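Local structure of neurotrypsin (Mus musculus, 6H8M) at residues 17-22 and 101-106. The protein is a secreted serine protease with a role in neuronal plasticity, represented by its third scavenger receptor cysteine-rich domain. Sequence-based numbering, arbitrary orientation.
Sequences GRVEVF and AGVICD
Gly17 and Val103 form an antiparallel hydrogen-bonded pair, Gly17 N giving to Val103 O at 3.0 Å and Val103 N to Gly17 O at 3.1 Å. A third backbone bond, Val19 N to Ala101 O (3.0 Å), follows across the non-hydrogen-bonded pair Arg18-Gly102, where the CA atoms come within 4.0 Å. Glycine suits both positions: a CB on Gly17 would jam against the preceding carbonyl, and one on Gly102 would press on Gly17 O. Water 1 sits between Val19 O (2.7 Å) and Ala101 O, within hydrogen-bonding distance of both. The N-to-C directions of 18-22 and 102-105 differ by 109°, consistent with a pairing confined to these few residues; in this SRCR domain it ties strand 18-23 of the five-stranded sheet to strand 102-105 of the two-stranded one, which the Cys44-Cys105 disulfide links to helix 37-46. Apolar contact rests on Val19 CG2, 3.8 Å from Val103 CG1, the two side chains crossing at about a right angle; Ile43 and Ala40 of that helix pack on Val19 and Val103 respectively. Arg18 lays its CG 3.5 Å from Ala101 O, then bends at chi3 (60°) to turn NE and NH2 side-on to Glu20, both gripping OE1 in the guanidinium plane and from the same face of the carboxylate. Asp10 pairs with NH1, and Arg7 with the other Glu20 oxygen. An alanine in place of Arg18 would probably leave Glu20 OE1 without both donors, Asp10 without this mate and the Glu20 carboxylate freer to turn.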
ATOM      1  N   GLY A  17       2.440  -3.080  -8.215  1.00 35.62           N
ATOM      2  CA  GLY A  17       3.597  -2.230  -7.996  1.00 33.69           C
ATOM      3  C   GLY A  17       3.678  -1.740  -6.550  1.00 33.38           C
ATOM      4  O   GLY A  17       2.838  -2.151  -5.697  1.00 34.18           O
ATOM      5  N   ARG A  18       4.636  -0.845  -6.292  1.00 32.75           N
ATOM      6  CA  ARG A  18       4.784  -0.215  -4.954  1.00 33.92           C
ATOM      7  C   ARG A  18       3.647   0.804  -4.792  1.00 33.93           C
ATOM      8  O   ARG A  18       3.427   1.595  -5.729  1.00 35.34           O
ATOM      9  CB  ARG A  18       6.149   0.470  -4.843  1.00 35.40           C
ATOM     10  CG  ARG A  18       6.394   1.161  -3.510  1.00 35.47           C
ATOM     11  CD  ARG A  18       7.738   1.860  -3.460  1.00 37.72           C
ATOM     12  NE  ARG A  18       7.864   2.893  -4.479  1.00 37.80           N
ATOM     13  CZ  ARG A  18       8.333   2.688  -5.704  1.00 40.67           C
ATOM     14  NH1 ARG A  18       8.725   1.480  -6.070  1.00 39.23           N
ATOM     15  NH2 ARG A  18       8.409   3.691  -6.560  1.00 42.37           N
ATOM     16  N   VAL A  19       2.982   0.797  -3.634  1.00 33.65           N
ATOM     17  CA  VAL A  19       1.853   1.718  -3.341  1.00 33.98           C
ATOM     18  C   VAL A  19       2.379   3.096  -3.015  1.00 36.82           C
ATOM     19  O   VAL A  19       3.271   3.220  -2.175  1.00 37.19           O
ATOM     20  CB  VAL A  19       1.009   1.203  -2.162  1.00 38.17           C
ATOM     21  CG1 VAL A  19      -0.168   2.186  -2.025  1.00 40.71           C
ATOM     22  CG2 VAL A  19       0.511  -0.211  -2.440  1.00 41.53           C
ATOM     23  N   GLU A  20       1.920   4.127  -3.759  1.00 35.92           N
ATOM     24  CA  GLU A  20       2.223   5.490  -3.411  1.00 38.06           C
ATOM     25  C   GLU A  20       0.905   6.216  -3.138  1.00 38.95           C
ATOM     26  O   GLU A  20      -0.122   5.993  -3.818  1.00 39.67           O
ATOM     27  CB  GLU A  20       3.100   6.164  -4.473  1.00 39.84           C
ATOM     28  CG  GLU A  20       4.467   5.448  -4.542  1.00 41.08           C
ATOM     29  CD  GLU A  20       5.608   6.073  -5.281  1.00 48.94           C
ATOM     30  OE1 GLU A  20       6.764   5.633  -5.037  1.00 46.10           O
ATOM     31  OE2 GLU A  20       5.304   6.966  -6.067  1.00 49.37           O
ATOM     32  N   VAL A  21       0.953   7.122  -2.157  1.00 38.19           N
ATOM     33  CA  VAL A  21      -0.221   7.846  -1.767  1.00 37.85           C
ATOM     34  C   VAL A  21       0.126   9.328  -1.674  1.00 38.78           C
ATOM     35  O   VAL A  21       1.270   9.686  -1.364  1.00 40.04           O
ATOM     36  CB  VAL A  21      -0.766   7.346  -0.430  1.00 44.99           C
ATOM     37  CG1 VAL A  21      -0.960   5.852  -0.457  1.00 55.58           C
ATOM     38  CG2 VAL A  21       0.201   7.681   0.699  1.00 50.73           C
ATOM     39  N   PHE A  22      -0.842  10.191  -2.004  1.00 38.09           N
ATOM     40  CA  PHE A  22      -0.588  11.614  -2.092  1.00 40.02           C
ATOM     41  C   PHE A  22      -1.222  12.294  -0.871  1.00 43.47           C
ATOM     42  O   PHE A  22      -2.426  12.252  -0.694  1.00 40.64           O
ATOM     43  CB  PHE A  22      -1.187  12.221  -3.361  1.00 42.57           C
ATOM     44  CG  PHE A  22      -0.790  13.658  -3.592  1.00 46.30           C
ATOM     45  CD1 PHE A  22       0.426  13.935  -4.194  1.00 45.24           C
ATOM     46  CD2 PHE A  22      -1.570  14.731  -3.146  1.00 48.78           C
ATOM     47  CE1 PHE A  22       0.824  15.240  -4.410  1.00 48.58           C
ATOM     48  CE2 PHE A  22      -1.160  16.046  -3.358  1.00 50.09           C
ATOM     49  CZ  PHE A  22       0.030  16.296  -3.988  1.00 48.64           C
ATOM     50  N   ALA A 101       5.707  -0.883   0.966  1.00 36.64           N
ATOM     51  CA  ALA A 101       4.680  -1.879   0.682  1.00 36.26           C
ATOM     52  C   ALA A 101       4.259  -1.819  -0.787  1.00 35.72           C
ATOM     53  O   ALA A 101       4.287  -0.732  -1.402  1.00 36.96           O
ATOM     54  CB  ALA A 101       3.488  -1.553   1.584  1.00 41.54           C
ATOM     55  N   GLY A 102       3.715  -2.937  -1.233  1.00 34.87           N
ATOM     56  CA  GLY A 102       3.261  -3.114  -2.591  1.00 36.11           C
ATOM     57  C   GLY A 102       2.101  -4.056  -2.671  1.00 35.02           C
ATOM     58  O   GLY A 102       1.782  -4.703  -1.666  1.00 38.22           O
ATOM     59  N   VAL A 103       1.544  -4.262  -3.883  1.00 35.01           N
ATOM     60  CA  VAL A 103       0.425  -5.108  -4.121  1.00 35.38           C
ATOM     61  C   VAL A 103       0.531  -5.751  -5.516  1.00 40.20           C
ATOM     62  O   VAL A 103       1.172  -5.153  -6.382  1.00 38.06           O
ATOM     63  CB  VAL A 103      -0.912  -4.358  -4.035  1.00 36.81           C
ATOM     64  CG1 VAL A 103      -1.057  -3.662  -2.678  1.00 36.76           C
ATOM     65  CG2 VAL A 103      -1.084  -3.354  -5.144  1.00 39.73           C
ATOM     66  N   ILE A 104      -0.207  -6.857  -5.690  1.00 39.31           N
ATOM     67  CA  ILE A 104      -0.660  -7.364  -6.943  1.00 41.58           C
ATOM     68  C   ILE A 104      -2.167  -7.471  -6.931  1.00 40.35           C
ATOM     69  O   ILE A 104      -2.698  -8.226  -6.151  1.00 44.38           O
ATOM     70  CB  ILE A 104      -0.037  -8.721  -7.251  1.00 42.29           C
ATOM     71  CG1 ILE A 104       1.474  -8.631  -7.264  1.00 45.27           C
ATOM     72  CG2 ILE A 104      -0.577  -9.245  -8.598  1.00 46.39           C
ATOM     73  CD1 ILE A 104       2.104  -9.960  -7.311  1.00 49.19           C
ATOM     74  N   CYS A 105      -2.848  -6.736  -7.820  1.00 42.37           N
ATOM     75  CA  CYS A 105      -4.283  -6.810  -7.959  1.00 43.39           C
ATOM     76  C   CYS A 105      -4.681  -7.812  -9.054  1.00 47.96           C
ATOM     77  O   CYS A 105      -3.943  -8.035  -9.980  1.00 47.45           O
ATOM     78  CB  CYS A 105      -4.862  -5.454  -8.323  1.00 44.57           C
ATOM     79  SG  CYS A 105      -4.334  -4.067  -7.276  1.00 44.06           S
ATOM     80  N   ASP A 106      -5.854  -8.446  -8.862  1.00 49.95           N
ATOM     81  CA  ASP A 106      -6.374  -9.435  -9.792  1.00 52.99           C
ATOM     82  C   ASP A 106      -5.322 -10.537  -9.986  1.00 54.22           C
ATOM     83  O   ASP A 106      -4.982 -10.942 -11.107  1.00 56.37           O
ATOM     84  CB  ASP A 106      -6.831  -8.800 -11.102  1.00 56.41           C
ATOM     85  CG  ASP A 106      -8.153  -8.044 -10.992  1.00 58.46           C
ATOM     86  OD1 ASP A 106      -8.684  -7.891  -9.833  1.00 59.36           O
ATOM     87  OD2 ASP A 106      -8.581  -7.547 -12.028  1.00 62.09           O
TER
HETATM   88  O   HOH W   1       4.817   1.898  -0.445  1.00 38.18           O